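Local coordinates for uncharacterized protein (Bacteroides vulgatus, PDB 4FMR) that is of unknown function but probably binds DNA, joining an HU/IHF-like DNA-binding domain to an Ig-like domain, at residues 204-218 against 230-242. Numbering follows the deposited sequence.
Sequences ASLEDGEYMLTVTTQ and PRSTSHTIYIGGA
Strands 209-217 and 231-240 pair as an antiparallel hairpin of the Ig-like domain, in register from Gly209 with Ile239 to Thr217 with Arg231, the axes of these short segments approaching to 4.5 Å. Paired backbone bonds at Gly209, Tyr211, Leu213, Val215 and Thr217 establish that register. The face bearing Tyr211, Leu213 and Ile237 turns inward: Leu213 meets Leu156 and Ile237 meets Phe154, both of strand 153-159 in the other sheet. There Ile239 CD1 sits over the Tyr211 ring, 4.1 Å from its centroid and 28° off the normal, a CH-pi contact, and also touches Leu206 CD1 at 3.7 Å. At the far edge of that ring, Tyr211 OH donates in plane to a lone pair of Glu207 O (2.7 Å).

On the opposite face, Glu210 has CG anti to its nitrogen (chi1 -152°) and a bend at chi2, which carry the carboxylate over to the partner strand, between Thr236 and Tyr238. Its OE2 accepts from Thr236 OG1 at 2.8 Å through the anti lone pair and also salt-bridges Arg81 of the second subunit. A glutamine here would probably leave that arginine without this carboxylate charge and weaken the link between subunits. Asp208 OD2 takes Gly241 N from above the carboxylate plane, while its OD1 bridges to Arg113 of the second subunit. Farther along, hydroxyls pair directly across the strands, Thr216 OG1 lying 2.8 Å from Ser232 OG and Thr214 OG1 2.6 Å from Ser234 OG.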
ATOM      1  N   ALA B 204      20.644   9.205  -5.044  1.00 40.53           N
ATOM      2  CA  ALA B 204      19.596  10.165  -4.702  1.00 41.34           C
ATOM      3  C   ALA B 204      18.963  10.833  -5.921  1.00 46.02           C
ATOM      4  O   ALA B 204      17.798  11.218  -5.859  1.00 46.10           O
ATOM      5  CB  ALA B 204      20.172  11.237  -3.783  1.00 42.62           C
ATOM      6  N   SER B 205      19.708  10.938  -7.014  1.00 43.10           N
ATOM      7  CA  SER B 205      19.326  11.621  -8.256  1.00 44.13           C
ATOM      8  C   SER B 205      18.356  10.818  -9.166  1.00 47.81           C
ATOM      9  O   SER B 205      17.936  11.358 -10.193  1.00 48.55           O
ATOM     10  CB  SER B 205      20.583  11.964  -9.063  1.00 47.80           C
ATOM     11  OG  SER B 205      21.366  10.798  -9.263  1.00 60.08           O
ATOM     12  N   LEU B 206      17.999   9.564  -8.807  1.00 42.13           N
ATOM     13  CA  LEU B 206      17.093   8.741  -9.610  1.00 40.12           C
ATOM     14  C   LEU B 206      15.695   9.331  -9.651  1.00 45.24           C
ATOM     15  O   LEU B 206      15.105   9.625  -8.606  1.00 44.68           O
ATOM     16  CB  LEU B 206      17.013   7.300  -9.078  1.00 39.07           C
ATOM     17  CG  LEU B 206      18.261   6.429  -9.194  1.00 42.15           C
ATOM     18  CD1 LEU B 206      18.189   5.281  -8.222  1.00 41.75           C
ATOM     19  CD2 LEU B 206      18.461   5.938 -10.612  1.00 41.97           C
ATOM     20  N   GLU B 207      15.173   9.494 -10.870  1.00 43.03           N
ATOM     21  CA  GLU B 207      13.832   9.989 -11.144  1.00 42.55           C
ATOM     22  C   GLU B 207      12.828   8.896 -10.803  1.00 44.31           C
ATOM     23  O   GLU B 207      13.138   7.717 -11.011  1.00 45.93           O
ATOM     24  CB  GLU B 207      13.750  10.410 -12.628  1.00 44.74           C
ATOM     25  CG  GLU B 207      12.379  10.800 -13.188  1.00 57.68           C
ATOM     26  CD  GLU B 207      11.565  11.902 -12.527  1.00 78.80           C
ATOM     27  OE1 GLU B 207      12.094  12.629 -11.654  1.00 72.32           O
ATOM     28  OE2 GLU B 207      10.370  12.016 -12.877  1.00 69.96           O
ATOM     29  N   ASP B 208      11.645   9.275 -10.254  1.00 36.97           N
ATOM     30  CA  ASP B 208      10.565   8.340  -9.921  1.00 35.68           C
ATOM     31  C   ASP B 208      10.200   7.465 -11.116  1.00 38.95           C
ATOM     32  O   ASP B 208      10.180   7.929 -12.266  1.00 38.34           O
ATOM     33  CB  ASP B 208       9.276   9.062  -9.438  1.00 36.34           C
ATOM     34  CG  ASP B 208       9.460  10.038  -8.302  1.00 45.74           C
ATOM     35  OD1 ASP B 208      10.034  11.111  -8.536  1.00 49.59           O
ATOM     36  OD2 ASP B 208       8.918   9.784  -7.214  1.00 49.08           O
ATOM     37  N   GLY B 209       9.885   6.215 -10.834  1.00 34.53           N
ATOM     38  CA  GLY B 209       9.460   5.309 -11.881  1.00 34.34           C
ATOM     39  C   GLY B 209      10.028   3.926 -11.763  1.00 37.25           C
ATOM     40  O   GLY B 209      10.827   3.627 -10.867  1.00 35.94           O
ATOM     41  N   GLU B 210       9.574   3.079 -12.673  1.00 33.01           N
ATOM     42  CA  GLU B 210      10.007   1.714 -12.788  1.00 32.07           C
ATOM     43  C   GLU B 210      11.394   1.658 -13.473  1.00 35.60           C
ATOM     44  O   GLU B 210      11.726   2.479 -14.340  1.00 34.80           O
ATOM     45  CB  GLU B 210       8.965   0.891 -13.554  1.00 33.01           C
ATOM     46  CG  GLU B 210       8.979  -0.584 -13.140  1.00 40.13           C
ATOM     47  CD  GLU B 210       8.283  -0.984 -11.849  1.00 49.24           C
ATOM     48  OE1 GLU B 210       7.499  -0.174 -11.304  1.00 40.65           O
ATOM     49  OE2 GLU B 210       8.489  -2.138 -11.406  1.00 43.57           O
ATOM     50  N   TYR B 211      12.222   0.723 -12.998  1.00 30.85           N
ATOM     51  CA  TYR B 211      13.559   0.411 -13.492  1.00 30.76           C
ATOM     52  C   TYR B 211      13.748  -1.084 -13.538  1.00 37.02           C
ATOM     53  O   TYR B 211      13.108  -1.809 -12.766  1.00 37.26           O
ATOM     54  CB  TYR B 211      14.677   1.025 -12.605  1.00 31.39           C
ATOM     55  CG  TYR B 211      14.783   2.534 -12.613  1.00 32.38           C
ATOM     56  CD1 TYR B 211      13.854   3.325 -11.930  1.00 33.80           C
ATOM     57  CD2 TYR B 211      15.852   3.174 -13.229  1.00 32.89           C
ATOM     58  CE1 TYR B 211      13.932   4.715 -11.952  1.00 32.09           C
ATOM     59  CE2 TYR B 211      15.957   4.566 -13.231  1.00 33.25           C
ATOM     60  CZ  TYR B 211      14.994   5.329 -12.590  1.00 33.05           C
ATOM     61  OH  TYR B 211      15.092   6.688 -12.582  1.00 34.93           O
HETATM   62  N   MSE B 212      14.648  -1.546 -14.414  1.00 33.45           N
HETATM   63  CA  MSE B 212      15.086  -2.924 -14.430  1.00 33.19           C
HETATM   64  C   MSE B 212      16.407  -2.948 -13.663  1.00 36.23           C
HETATM   65  O   MSE B 212      17.349  -2.253 -14.058  1.00 36.23           O
HETATM   66  CB  MSE B 212      15.197  -3.501 -15.853  1.00 36.42           C
HETATM   67  CG  MSE B 212      15.529  -5.012 -15.868  1.00 44.14           C
HETATM   68 SE   MSE B 212      14.158  -6.097 -14.948  0.75 51.69          SE
HETATM   69  CE  MSE B 212      12.548  -5.602 -15.910  1.00 47.05           C
ATOM     70  N   LEU B 213      16.424  -3.619 -12.496  1.00 31.87           N
ATOM     71  CA  LEU B 213      17.609  -3.773 -11.670  1.00 32.14           C
ATOM     72  C   LEU B 213      18.350  -5.051 -12.120  1.00 37.82           C
ATOM     73  O   LEU B 213      17.752  -6.123 -12.194  1.00 36.71           O
ATOM     74  CB  LEU B 213      17.275  -3.805 -10.153  1.00 31.05           C
ATOM     75  CG  LEU B 213      18.497  -3.818  -9.196  1.00 34.92           C
ATOM     76  CD1 LEU B 213      18.191  -3.098  -7.885  1.00 33.94           C
ATOM     77  CD2 LEU B 213      18.967  -5.243  -8.891  1.00 38.63           C
ATOM     78  N   THR B 214      19.650  -4.931 -12.394  1.00 36.02           N
ATOM     79  CA  THR B 214      20.457  -6.064 -12.843  1.00 36.33           C
ATOM     80  C   THR B 214      21.707  -6.198 -11.987  1.00 38.73           C
ATOM     81  O   THR B 214      22.351  -5.206 -11.660  1.00 36.35           O
ATOM     82  CB  THR B 214      20.798  -5.893 -14.338  1.00 42.30           C
ATOM     83  OG1 THR B 214      19.561  -5.799 -15.060  1.00 40.72           O
ATOM     84  CG2 THR B 214      21.658  -7.044 -14.910  1.00 39.13           C
ATOM     85  N   VAL B 215      22.002  -7.456 -11.593  1.00 36.90           N
ATOM     86  CA  VAL B 215      23.184  -7.900 -10.858  1.00 35.95           C
ATOM     87  C   VAL B 215      24.050  -8.641 -11.864  1.00 39.53           C
ATOM     88  O   VAL B 215      23.620  -9.673 -12.369  1.00 36.95           O
ATOM     89  CB  VAL B 215      22.857  -8.774  -9.601  1.00 38.78           C
ATOM     90  CG1 VAL B 215      24.133  -9.395  -9.014  1.00 38.79           C
ATOM     91  CG2 VAL B 215      22.103  -7.979  -8.531  1.00 36.69           C
ATOM     92  N   THR B 216      25.232  -8.095 -12.195  1.00 38.83           N
ATOM     93  CA  THR B 216      26.188  -8.713 -13.128  1.00 39.81           C
ATOM     94  C   THR B 216      27.419  -9.142 -12.316  1.00 47.43           C
ATOM     95  O   THR B 216      27.979  -8.335 -11.557  1.00 47.15           O
ATOM     96  CB  THR B 216      26.531  -7.768 -14.280  1.00 44.26           C
ATOM     97  OG1 THR B 216      25.329  -7.379 -14.927  1.00 42.71           O
ATOM     98  CG2 THR B 216      27.489  -8.389 -15.291  1.00 40.50           C
ATOM     99  N   THR B 217      27.820 -10.418 -12.441  1.00 45.29           N
ATOM    100  CA  THR B 217      28.932 -10.902 -11.632  1.00 46.09           C
ATOM    101  C   THR B 217      29.626 -12.090 -12.288  1.00 51.89           C
ATOM    102  O   THR B 217      29.028 -12.782 -13.122  1.00 52.41           O
ATOM    103  CB  THR B 217      28.414 -11.270 -10.200  1.00 46.98           C
ATOM    104  OG1 THR B 217      29.513 -11.554  -9.332  1.00 45.63           O
ATOM    105  CG2 THR B 217      27.386 -12.411 -10.194  1.00 43.94           C
ATOM    106  N   GLN B 218      30.894 -12.329 -11.887  1.00 48.32           N
ATOM    107  CA  GLN B 218      31.696 -13.476 -12.334  1.00 49.67           C
ATOM    108  C   GLN B 218      31.816 -14.507 -11.183  1.00 57.08           C
ATOM    109  O   GLN B 218      32.591 -15.465 -11.272  1.00 58.30           O
ATOM    110  CB  GLN B 218      33.075 -13.022 -12.833  1.00 51.25           C
ATOM    111  CG  GLN B 218      32.992 -12.330 -14.176  1.00 54.78           C
ATOM    112  CD  GLN B 218      34.259 -11.627 -14.562  1.00 65.47           C
ATOM    113  OE1 GLN B 218      34.603 -10.572 -14.021  1.00 55.16           O
ATOM    114  NE2 GLN B 218      34.937 -12.156 -15.563  1.00 56.73           N
ATOM    115  N   PRO B 230      31.060 -12.752 -17.372  1.00 49.30           N
ATOM    116  CA  PRO B 230      30.070 -12.400 -16.341  1.00 47.08           C
ATOM    117  C   PRO B 230      28.649 -12.815 -16.721  1.00 51.51           C
ATOM    118  O   PRO B 230      28.293 -12.857 -17.904  1.00 51.18           O
ATOM    119  CB  PRO B 230      30.174 -10.867 -16.231  1.00 46.93           C
ATOM    120  CG  PRO B 230      31.316 -10.457 -17.080  1.00 52.53           C
ATOM    121  CD  PRO B 230      31.524 -11.546 -18.087  1.00 50.35           C
ATOM    122  N   ARG B 231      27.832 -13.124 -15.700  1.00 46.79           N
ATOM    123  CA  ARG B 231      26.436 -13.499 -15.905  1.00 44.53           C
ATOM    124  C   ARG B 231      25.570 -12.465 -15.172  1.00 46.19           C
ATOM    125  O   ARG B 231      26.058 -11.765 -14.279  1.00 44.84           O
ATOM    126  CB  ARG B 231      26.139 -14.962 -15.489  1.00 41.68           C
ATOM    127  CG  ARG B 231      26.494 -15.331 -14.045  1.00 50.80           C
ATOM    128  CD  ARG B 231      26.073 -16.757 -13.733  1.00 54.94           C
ATOM    129  NE  ARG B 231      26.227 -17.063 -12.312  1.00 58.75           N
ATOM    130  CZ  ARG B 231      25.936 -18.233 -11.757  1.00 73.53           C
ATOM    131  NH1 ARG B 231      25.470 -19.231 -12.498  1.00 70.31           N
ATOM    132  NH2 ARG B 231      26.108 -18.416 -10.456  1.00 60.56           N
ATOM    133  N   SER B 232      24.310 -12.343 -15.593  1.00 41.38           N
ATOM    134  CA  SER B 232      23.360 -11.346 -15.121  1.00 39.50           C
ATOM    135  C   SER B 232      22.039 -11.932 -14.764  1.00 42.95           C
ATOM    136  O   SER B 232      21.565 -12.855 -15.429  1.00 43.15           O
ATOM    137  CB  SER B 232      23.122 -10.295 -16.205  1.00 41.95           C
ATOM    138  OG  SER B 232      24.314  -9.568 -16.440  1.00 56.10           O
ATOM    139  N   THR B 233      21.426 -11.358 -13.724  1.00 38.44           N
ATOM    140  CA  THR B 233      20.094 -11.696 -13.263  1.00 37.66           C
ATOM    141  C   THR B 233      19.434 -10.354 -12.932  1.00 42.06           C
ATOM    142  O   THR B 233      20.098  -9.395 -12.508  1.00 40.20           O
ATOM    143  CB  THR B 233      20.098 -12.745 -12.141  1.00 46.17           C
ATOM    144  OG1 THR B 233      18.757 -13.212 -12.018  1.00 45.15           O
ATOM    145  CG2 THR B 233      20.612 -12.204 -10.780  1.00 43.88           C
ATOM    146  N   SER B 234      18.132 -10.277 -13.186  1.00 39.24           N
ATOM    147  CA  SER B 234      17.380  -9.045 -13.061  1.00 36.74           C
ATOM    148  C   SER B 234      16.102  -9.199 -12.280  1.00 40.69           C
ATOM    149  O   SER B 234      15.610 -10.309 -12.067  1.00 41.42           O
ATOM    150  CB  SER B 234      17.022  -8.536 -14.458  1.00 39.46           C
ATOM    151  OG  SER B 234      18.161  -8.038 -15.139  1.00 50.74           O
ATOM    152  N   HIS B 235      15.548  -8.051 -11.882  1.00 35.64           N
ATOM    153  CA  HIS B 235      14.266  -7.908 -11.227  1.00 34.60           C
ATOM    154  C   HIS B 235      13.792  -6.488 -11.449  1.00 38.54           C
ATOM    155  O   HIS B 235      14.597  -5.563 -11.386  1.00 38.74           O
ATOM    156  CB  HIS B 235      14.303  -8.259  -9.721  1.00 35.23           C
ATOM    157  CG  HIS B 235      12.937  -8.558  -9.183  1.00 38.45           C
ATOM    158  ND1 HIS B 235      12.009  -7.552  -8.963  1.00 39.27           N
ATOM    159  CD2 HIS B 235      12.353  -9.749  -8.926  1.00 40.83           C
ATOM    160  CE1 HIS B 235      10.901  -8.159  -8.574  1.00 38.63           C
ATOM    161  NE2 HIS B 235      11.069  -9.473  -8.505  1.00 40.30           N
ATOM    162  N   THR B 236      12.490  -6.305 -11.682  1.00 33.81           N
ATOM    163  CA  THR B 236      11.921  -4.976 -11.854  1.00 32.70           C
ATOM    164  C   THR B 236      11.876  -4.266 -10.476  1.00 35.62           C
ATOM    165  O   THR B 236      11.814  -4.928  -9.432  1.00 34.36           O
ATOM    166  CB  THR B 236      10.550  -5.067 -12.522  1.00 38.72           C
ATOM    167  OG1 THR B 236      10.197  -3.764 -12.996  1.00 42.01           O
ATOM    168  CG2 THR B 236       9.468  -5.633 -11.590  1.00 33.81           C
ATOM    169  N   ILE B 237      11.934  -2.933 -10.478  1.00 31.64           N
ATOM    170  CA  ILE B 237      11.951  -2.173  -9.226  1.00 31.56           C
ATOM    171  C   ILE B 237      11.276  -0.826  -9.453  1.00 34.03           C
ATOM    172  O   ILE B 237      11.525  -0.160 -10.459  1.00 32.11           O
ATOM    173  CB  ILE B 237      13.428  -1.996  -8.655  1.00 34.07           C
ATOM    174  CG1 ILE B 237      13.462  -1.354  -7.233  1.00 33.34           C
ATOM    175  CG2 ILE B 237      14.329  -1.216  -9.619  1.00 33.94           C
ATOM    176  CD1 ILE B 237      14.875  -1.445  -6.451  1.00 35.73           C
ATOM    177  N   TYR B 238      10.468  -0.411  -8.492  1.00 30.85           N
ATOM    178  CA  TYR B 238       9.907   0.924  -8.565  1.00 30.00           C
ATOM    179  C   TYR B 238      10.716   1.826  -7.646  1.00 34.28           C
ATOM    180  O   TYR B 238      10.881   1.531  -6.459  1.00 31.96           O
ATOM    181  CB  TYR B 238       8.417   0.966  -8.223  1.00 29.71           C
ATOM    182  CG  TYR B 238       7.889   2.387  -8.194  1.00 29.62           C
ATOM    183  CD1 TYR B 238       7.564   3.057  -9.374  1.00 31.30           C
ATOM    184  CD2 TYR B 238       7.735   3.073  -6.988  1.00 29.07           C
ATOM    185  CE1 TYR B 238       7.145   4.387  -9.357  1.00 34.34           C
ATOM    186  CE2 TYR B 238       7.327   4.405  -6.959  1.00 29.67           C
ATOM    187  CZ  TYR B 238       7.017   5.055  -8.144  1.00 40.08           C
ATOM    188  OH  TYR B 238       6.559   6.352  -8.116  1.00 39.13           O
ATOM    189  N   ILE B 239      11.206   2.927  -8.176  1.00 33.44           N
ATOM    190  CA  ILE B 239      11.972   3.845  -7.336  1.00 33.43           C
ATOM    191  C   ILE B 239      11.153   5.112  -7.115  1.00 37.68           C
ATOM    192  O   ILE B 239      10.654   5.712  -8.066  1.00 36.42           O
ATOM    193  CB  ILE B 239      13.375   4.130  -7.951  1.00 36.83           C
ATOM    194  CG1 ILE B 239      14.216   2.804  -7.942  1.00 36.90           C
ATOM    195  CG2 ILE B 239      14.088   5.278  -7.171  1.00 37.06           C
ATOM    196  CD1 ILE B 239      15.451   2.775  -8.693  1.00 43.82           C
ATOM    197  N   GLY B 240      10.994   5.472  -5.847  1.00 34.86           N
ATOM    198  CA  GLY B 240      10.310   6.691  -5.451  1.00 34.88           C
ATOM    199  C   GLY B 240      11.379   7.710  -5.131  1.00 40.00           C
ATOM    200  O   GLY B 240      12.414   7.348  -4.548  1.00 38.45           O
ATOM    201  N   GLY B 241      11.142   8.961  -5.537  1.00 37.61           N
ATOM    202  CA  GLY B 241      12.063  10.073  -5.341  1.00 38.77           C
ATOM    203  C   GLY B 241      12.599  10.197  -3.926  1.00 45.97           C
ATOM    204  O   GLY B 241      11.935   9.807  -2.961  1.00 44.47           O
ATOM    205  N   ALA B 242      13.830  10.713  -3.819  1.00 47.09           N
ATOM    206  CA  ALA B 242      14.587  10.918  -2.584  1.00 48.84           C
ATOM    207  C   ALA B 242      13.756  11.645  -1.507  1.00 58.90           C
ATOM    208  O   ALA B 242      12.991  12.554  -1.849  1.00 59.11           O
ATOM    209  CB  ALA B 242      15.848  11.715  -2.891  1.00 49.72           C
TER
HETATM  210  O   HOH W   1      15.271  11.455  -6.271  1.00 44.41           O
HETATM  211  O   HOH W   2       7.141   8.136  -5.983  1.00 36.52           O